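Local coordinates for Glyoxalase/bleomycin resistance protein/dioxygenase (Sphaerobacter thermophilus, PDB 4HC5), which is of unproven function but belongs to the vicinal oxygen chelate (glyoxalase) superfamily and may act as a dioxygenase, at residues Lys95-Thr98 and Thr103-Lys106; Glu109-Gly114 and Gln127-Glu132. All coordinates share one frame; numbering follows the deposited sequence. Where two conformers were deposited one is given.

Contact 1 of 2, residues Lys95-Thr98 and Thr103-Lys106; sequences KTLT and TFTK
The F104 ring meets L97 and T98 where helix 90-99 leans on the start of the next strand. Helix and strand belong to a beta-alpha-beta crossover of the glyoxalase fold: helix 90-99 links strands 79-87 and 103-110, the parallel outer strands of one four-stranded sheet. It is a small worked example of a helix packed on a sheet with an aromatic side chain at the interface.

The apolar part belongs to L97. Its CB lies at the rim of the ring, close to the ring plane, 3.8 Å from F104 CE1, while L97 CD1 is 4.1 Å from F104 CZ. The side chains cross at about a right angle, with CB and one methyl of the leucine against the CE1-CZ end of the ring. L35 and V102 also pack on L97, and M10 of the second subunit extends the cluster across the dimer.

The polar part is a hydroxyl beside an aromatic, without a hydrogen bond between them. T98 places OG1 anti to its carbonyl carbon (chi1 -67°), which turns the oxygen back along the helix to hydrogen-bond with Y94 O. Thus satisfied within its own helix, the hydroxyl can rest against the hydrocarbon of the ring.

Aromatic and sheet neighbours complete the setting. Y94 meets F104 edge-to-face, and T118 packs against F104 from the sheet, so that the phenyl group bridges helix and sheet. T98 OG1 approaches the ring obliquely, 3.5 Å from F104 CD1 and 3.6 Å from F104 CE1.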
ATOM      1  N   LYS A  95      21.845  -4.089 -10.482  1.00 20.28           N
ATOM      2  CA  LYS A  95      23.156  -3.562 -10.794  1.00 20.38           C
ATOM      3  C   LYS A  95      23.185  -2.069 -10.425  1.00 21.03           C
ATOM      4  O   LYS A  95      24.091  -1.613  -9.693  1.00 21.72           O
ATOM      5  CB  LYS A  95      23.479  -3.762 -12.254  1.00 23.89           C
ATOM      6  CG  LYS A  95      24.908  -3.335 -12.588  1.00 28.16           C
ATOM      7  CD  LYS A  95      25.203  -3.854 -13.969  1.00 38.34           C
ATOM      8  CE  LYS A  95      25.478  -2.777 -14.969  1.00 52.64           C
ATOM      9  NZ  LYS A  95      26.919  -2.486 -14.911  1.00 63.43           N
ATOM     10  N   THR A  96      22.245  -1.288 -10.997  1.00 21.48           N
ATOM     11  CA  THR A  96      22.338   0.160 -10.829  1.00 22.14           C
ATOM     12  C   THR A  96      22.007   0.571  -9.392  1.00 21.58           C
ATOM     13  O   THR A  96      22.664   1.388  -8.798  1.00 22.36           O
ATOM     14  CB  THR A  96      21.427   0.841 -11.802  1.00 22.56           C
ATOM     15  OG1 THR A  96      21.874   0.444 -13.130  1.00 28.96           O
ATOM     16  CG2 THR A  96      21.355   2.354 -11.613  1.00 25.33           C
ATOM     17  N   LEU A  97      20.989  -0.047  -8.803  1.00 19.31           N
ATOM     18  CA  LEU A  97      20.690   0.287  -7.397  1.00 18.58           C
ATOM     19  C   LEU A  97      21.825  -0.080  -6.431  1.00 18.37           C
ATOM     20  O   LEU A  97      22.116   0.646  -5.497  1.00 20.19           O
ATOM     21  CB  LEU A  97      19.360  -0.306  -6.906  1.00 18.34           C
ATOM     22  CG  LEU A  97      18.089   0.272  -7.609  1.00 18.10           C
ATOM     23  CD1 LEU A  97      16.834  -0.441  -7.065  1.00 20.96           C
ATOM     24  CD2 LEU A  97      17.973   1.802  -7.486  1.00 21.34           C
ATOM     25  N   THR A  98      22.493  -1.222  -6.691  1.00 18.04           N
ATOM     26  CA  THR A  98      23.677  -1.575  -5.881  1.00 19.76           C
ATOM     27  C   THR A  98      24.781  -0.495  -6.029  1.00 22.09           C
ATOM     28  O   THR A  98      25.383  -0.092  -5.061  1.00 22.68           O
ATOM     29  CB  THR A  98      24.239  -2.946  -6.285  1.00 19.90           C
ATOM     30  OG1 THR A  98      23.267  -3.924  -5.911  1.00 20.54           O
ATOM     31  CG2 THR A  98      25.526  -3.294  -5.548  1.00 23.12           C
ATOM     32  N   THR A 103      21.048  -1.479  -0.323  1.00 18.91           N
ATOM     33  CA  THR A 103      21.220  -2.798   0.338  1.00 19.26           C
ATOM     34  C   THR A 103      20.233  -3.813  -0.100  1.00 17.92           C
ATOM     35  O   THR A 103      19.061  -3.649   0.189  1.00 19.87           O
ATOM     36  CB  THR A 103      21.114  -2.657   1.906  1.00 22.98           C
ATOM     37  OG1 THR A 103      22.117  -1.720   2.335  1.00 28.62           O
ATOM     38  CG2 THR A 103      21.364  -3.948   2.600  1.00 24.80           C
ATOM     39  N   PHE A 104      20.707  -4.826  -0.798  1.00 19.83           N
ATOM     40  CA  PHE A 104      19.891  -5.997  -1.188  1.00 17.04           C
ATOM     41  C   PHE A 104      20.248  -7.174  -0.311  1.00 17.58           C
ATOM     42  O   PHE A 104      21.396  -7.282   0.202  1.00 18.90           O
ATOM     43  CB  PHE A 104      20.180  -6.422  -2.613  1.00 17.05           C
ATOM     44  CG  PHE A 104      19.648  -5.514  -3.646  1.00 17.14           C
ATOM     45  CD1 PHE A 104      20.319  -4.402  -4.117  1.00 18.74           C
ATOM     46  CD2 PHE A 104      18.380  -5.770  -4.174  1.00 17.22           C
ATOM     47  CE1 PHE A 104      19.756  -3.566  -5.017  1.00 19.30           C
ATOM     48  CE2 PHE A 104      17.823  -4.931  -5.120  1.00 17.63           C
ATOM     49  CZ  PHE A 104      18.505  -3.812  -5.539  1.00 18.03           C
ATOM     50  N   THR A 105      19.310  -8.094  -0.125  1.00 16.80           N
ATOM     51  CA  THR A 105      19.575  -9.305   0.634  1.00 17.69           C
ATOM     52  C   THR A 105      20.472 -10.328  -0.134  1.00 17.66           C
ATOM     53  O   THR A 105      21.191 -11.111   0.477  1.00 20.59           O
ATOM     54  CB  THR A 105      18.298  -9.971   1.124  1.00 18.61           C
ATOM     55  OG1 THR A 105      17.505 -10.316   0.021  1.00 19.37           O
ATOM     56  CG2 THR A 105      17.524  -9.049   2.066  1.00 20.58           C
ATOM     57  N   LYS A 106      20.329 -10.306  -1.451  1.00 18.91           N
ATOM     58  CA  LYS A 106      21.040 -11.249  -2.360  1.00 20.24           C
ATOM     59  C   LYS A 106      20.696 -10.888  -3.801  1.00 18.77           C
ATOM     60  O   LYS A 106      19.746 -10.077  -4.022  1.00 18.61           O
ATOM     61  CB  LYS A 106      20.741 -12.719  -2.058  1.00 22.36           C
ATOM     62  CG  LYS A 106      19.246 -13.044  -2.157  1.00 21.39           C
ATOM     63  CD  LYS A 106      18.924 -14.500  -1.805  1.00 25.11           C
ATOM     64  CE  LYS A 106      17.437 -14.737  -1.883  1.00 30.96           C
ATOM     65  NZ  LYS A 106      17.253 -16.130  -1.434  1.00 42.39           N
TER

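Contact 2 of 2, residues Glu109-Gly114 and Gln127-Glu132; sequences EMMPWG and QFFLVE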
ATOM      1  N   GLU A 109      16.832 -13.950  -7.876  1.00 18.27           N
ATOM      2  CA  GLU A 109      16.692 -15.361  -7.889  1.00 19.29           C
ATOM      3  C   GLU A 109      15.322 -15.808  -8.357  1.00 19.44           C
ATOM      4  O   GLU A 109      14.316 -15.084  -8.202  1.00 18.50           O
ATOM      5  CB  GLU A 109      16.868 -15.829  -6.462  1.00 27.32           C
ATOM      6  CG  GLU A 109      17.092 -17.275  -6.228  1.00 30.47           C
ATOM      7  CD  GLU A 109      17.436 -17.537  -4.757  1.00 29.85           C
ATOM      8  OE1 GLU A 109      18.432 -16.934  -4.311  1.00 28.97           O
ATOM      9  OE2 GLU A 109      16.665 -18.212  -4.087  1.00 42.46           O
HETATM   10  N   MSE A 110      15.259 -16.939  -9.018  1.00 21.66           N
HETATM   11  CA  MSE A 110      13.971 -17.457  -9.470  1.00 21.24           C
HETATM   12  C   MSE A 110      13.109 -17.944  -8.326  1.00 19.89           C
HETATM   13  O   MSE A 110      13.487 -18.772  -7.542  1.00 24.63           O
HETATM   14  CB  MSE A 110      14.153 -18.571 -10.492  1.00 24.14           C
HETATM   15  CG  MSE A 110      12.843 -19.142 -11.050  1.00 22.08           C
HETATM   16 SE   MSE A 110      11.997 -17.897 -12.176  0.70 24.42          SE
HETATM   17  CE  MSE A 110      13.220 -17.978 -13.650  1.00 30.02           C
HETATM   18  N   MSE A 111      11.911 -17.387  -8.267  1.00 19.22           N
HETATM   19  CA  MSE A 111      10.930 -17.843  -7.352  1.00 18.33           C
HETATM   20  C   MSE A 111      10.152 -19.036  -7.930  1.00 20.30           C
HETATM   21  O   MSE A 111      10.026 -19.152  -9.158  1.00 22.44           O
HETATM   22  CB  MSE A 111       9.929 -16.735  -7.030  1.00 18.03           C
HETATM   23  CG  MSE A 111      10.567 -15.518  -6.443  1.00 20.48           C
HETATM   24 SE   MSE A 111      11.226 -15.672  -4.659  0.60 22.54          SE
HETATM   25  CE  MSE A 111      13.041 -15.569  -5.015  1.00 22.84           C
ATOM     26  N   PRO A 112       9.579 -19.849  -7.059  1.00 21.71           N
ATOM     27  CA  PRO A 112       8.949 -21.115  -7.546  1.00 22.47           C
ATOM     28  C   PRO A 112       7.591 -20.926  -8.182  1.00 19.81           C
ATOM     29  O   PRO A 112       7.023 -21.860  -8.739  1.00 22.22           O
ATOM     30  CB  PRO A 112       8.909 -22.010  -6.326  1.00 25.52           C
ATOM     31  CG  PRO A 112       8.830 -21.025  -5.177  1.00 26.94           C
ATOM     32  CD  PRO A 112       9.679 -19.842  -5.586  1.00 23.66           C
ATOM     33  N   TRP A 113       7.170 -19.684  -8.256  1.00 24.08           N
ATOM     34  CA  TRP A 113       6.070 -19.226  -9.207  1.00 24.92           C
ATOM     35  C   TRP A 113       6.497 -18.565 -10.526  1.00 29.21           C
ATOM     36  O   TRP A 113       5.675 -18.014 -11.276  1.00 31.05           O
ATOM     37  CB  TRP A 113       5.014 -18.381  -8.551  1.00 31.91           C
ATOM     38  CG  TRP A 113       5.532 -17.053  -8.168  1.00 28.71           C
ATOM     39  CD1 TRP A 113       5.586 -15.898  -8.937  1.00 25.78           C
ATOM     40  CD2 TRP A 113       6.091 -16.734  -6.905  1.00 30.04           C
ATOM     41  NE1 TRP A 113       6.129 -14.851  -8.210  1.00 29.85           N
ATOM     42  CE2 TRP A 113       6.466 -15.312  -6.969  1.00 29.40           C
ATOM     43  CE3 TRP A 113       6.329 -17.452  -5.740  1.00 28.74           C
ATOM     44  CZ2 TRP A 113       7.033 -14.644  -5.891  1.00 26.41           C
ATOM     45  CZ3 TRP A 113       6.896 -16.774  -4.672  1.00 31.63           C
ATOM     46  CH2 TRP A 113       7.275 -15.426  -4.742  1.00 28.91           C
ATOM     47  N   GLY A 114       7.772 -18.655 -10.859  1.00 26.31           N
ATOM     48  CA  GLY A 114       8.229 -18.386 -12.250  1.00 27.34           C
ATOM     49  C   GLY A 114       8.663 -16.985 -12.589  1.00 25.04           C
ATOM     50  O   GLY A 114       8.858 -16.666 -13.736  1.00 36.51           O
ATOM     51  N   GLN A 127      11.746  -2.745   4.320  1.00 15.31           N
ATOM     52  CA  GLN A 127      12.021  -3.781   3.321  0.50 15.30           C
ATOM     53  C   GLN A 127      10.888  -3.940   2.290  1.00 15.58           C
ATOM     54  O   GLN A 127       9.698  -3.941   2.597  1.00 16.88           O
ATOM     55  CB  GLN A 127      12.293  -5.136   3.977  0.50 18.45           C
ATOM     56  CG  GLN A 127      13.006  -6.102   2.994  0.50 17.50           C
ATOM     57  CD  GLN A 127      13.423  -7.413   3.659  0.50 20.59           C
ATOM     58  OE1 GLN A 127      14.618  -7.812   3.714  0.50 25.93           O
ATOM     59  NE2 GLN A 127      12.442  -8.101   4.113  0.50 23.53           N
ATOM     60  N   PHE A 128      11.380  -3.992   1.048  1.00 16.47           N
ATOM     61  CA  PHE A 128      10.448  -4.196  -0.114  1.00 15.41           C
ATOM     62  C   PHE A 128      10.839  -5.483  -0.804  1.00 15.00           C
ATOM     63  O   PHE A 128      12.028  -5.812  -0.966  1.00 16.92           O
ATOM     64  CB  PHE A 128      10.577  -3.031  -1.100  1.00 16.81           C
ATOM     65  CG  PHE A 128      10.240  -1.704  -0.524  1.00 16.13           C
ATOM     66  CD1 PHE A 128       8.975  -1.248  -0.466  1.00 16.34           C
ATOM     67  CD2 PHE A 128      11.205  -0.913   0.059  1.00 18.45           C
ATOM     68  CE1 PHE A 128       8.658  -0.034   0.086  1.00 18.28           C
ATOM     69  CE2 PHE A 128      10.901   0.292   0.662  1.00 18.75           C
ATOM     70  CZ  PHE A 128       9.596   0.767   0.626  1.00 19.32           C
ATOM     71  N   PHE A 129       9.836  -6.132  -1.406  1.00 15.23           N
ATOM     72  CA  PHE A 129      10.016  -7.276  -2.310  1.00 14.83           C
ATOM     73  C   PHE A 129       9.985  -6.719  -3.731  1.00 14.24           C
ATOM     74  O   PHE A 129       9.054  -5.984  -4.074  1.00 17.28           O
ATOM     75  CB  PHE A 129       8.895  -8.258  -2.061  1.00 16.02           C
ATOM     76  CG  PHE A 129       9.018  -9.590  -2.778  1.00 16.58           C
ATOM     77  CD1 PHE A 129      10.216 -10.304  -2.737  1.00 16.89           C
ATOM     78  CD2 PHE A 129       7.916 -10.204  -3.366  1.00 18.63           C
ATOM     79  CE1 PHE A 129      10.277 -11.553  -3.328  1.00 19.01           C
ATOM     80  CE2 PHE A 129       7.990 -11.451  -3.935  1.00 19.11           C
ATOM     81  CZ  PHE A 129       9.205 -12.129  -3.890  1.00 18.80           C
ATOM     82  N   LEU A 130      11.043  -6.970  -4.522  1.00 14.42           N
ATOM     83  CA  LEU A 130      11.244  -6.476  -5.828  1.00 15.52           C
ATOM     84  C   LEU A 130      11.111  -7.657  -6.782  1.00 14.69           C
ATOM     85  O   LEU A 130      11.869  -8.609  -6.702  1.00 15.91           O
ATOM     86  CB  LEU A 130      12.609  -5.804  -5.986  1.00 16.22           C
ATOM     87  CG  LEU A 130      12.928  -5.224  -7.337  1.00 16.95           C
ATOM     88  CD1 LEU A 130      11.957  -4.106  -7.718  1.00 19.24           C
ATOM     89  CD2 LEU A 130      14.404  -4.715  -7.404  1.00 19.24           C
ATOM     90  N   VAL A 131      10.157  -7.546  -7.719  1.00 15.62           N
ATOM     91  CA  VAL A 131       9.809  -8.624  -8.630  1.00 16.29           C
ATOM     92  C   VAL A 131       9.860  -8.160 -10.072  1.00 17.42           C
ATOM     93  O   VAL A 131       9.434  -7.065 -10.390  1.00 17.76           O
ATOM     94  CB  VAL A 131       8.371  -9.183  -8.302  1.00 18.76           C
ATOM     95  CG1 VAL A 131       8.119 -10.413  -9.192  1.00 21.25           C
ATOM     96  CG2 VAL A 131       8.235  -9.511  -6.844  1.00 22.14           C
ATOM     97  N   GLU A 132      10.439  -9.007 -10.944  1.00 17.83           N
ATOM     98  CA  GLU A 132      10.508  -8.702 -12.345  1.00 18.57           C
ATOM     99  C   GLU A 132       9.161  -9.088 -12.967  1.00 22.67           C
ATOM    100  O   GLU A 132       8.702 -10.207 -12.817  1.00 22.96           O
ATOM    101  CB  GLU A 132      11.622  -9.504 -13.002  1.00 19.92           C
ATOM    102  CG  GLU A 132      11.875  -9.069 -14.428  1.00 20.76           C
ATOM    103  CD  GLU A 132      13.190  -9.672 -14.973  1.00 26.17           C
ATOM    104  OE1 GLU A 132      13.349 -10.947 -15.084  1.00 33.44           O
ATOM    105  OE2 GLU A 132      14.061  -8.843 -15.227  1.00 24.92           O
TER
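The rings of W113 and F129 meet edge to edge across one sheet of the glyoxalase fold, with planes inclined by roughly 64°, so neither gives the other a face. The benzo edge of the indole supplies the touching atoms, W113 CZ2 lying 3.9 Å from F129 CE2. One indole face carries M111 CB, 3.5 Å above the plane and displaced toward the rim.

The second element at the phenyl rim is a Met-aromatic contact made by a selenomethionine. M111 SE sits 5.4 Å from the centroid of the F129 ring and 87° off its normal, thus beside the edge; CG lies beside the backbone N and the bend at chi2 then carries the selenium there.

Strand 116-121 runs between strands 103-110 and 126-132. The contact passes over the intervening strand, and both M111 and F129 pack on its A117. W119 meets the F129 ring as well, while L45 of the second subunit packs on W113.

W113 lies within the type I beta turn M111-G114, and its chi1 of 70°, with CG between the backbone N and the carbonyl carbon, directs the indole to F129. The turn is closed by a 2.9 Å backbone hydrogen bond from G114 N to M111 O.

Overall arrangement
Followed from the N terminus, the chain runs down helix 90-99 and turns back through three residues into strand 103-110, where contact 1 closes the short helix-to-strand loop. The same strand then leads into the turn of contact 2, which closes a longer excursion through strand 116-121 to the last strand, 126-132. The two closures follow in series, neither nested nor crossed. Contact 1 ties the helix to an outer strand, and contact 2 reaches across the sheet from the far end of that strand. They meet directly where F104 CE2 lies 4.1 Å from L130 CD2, and both border the second subunit.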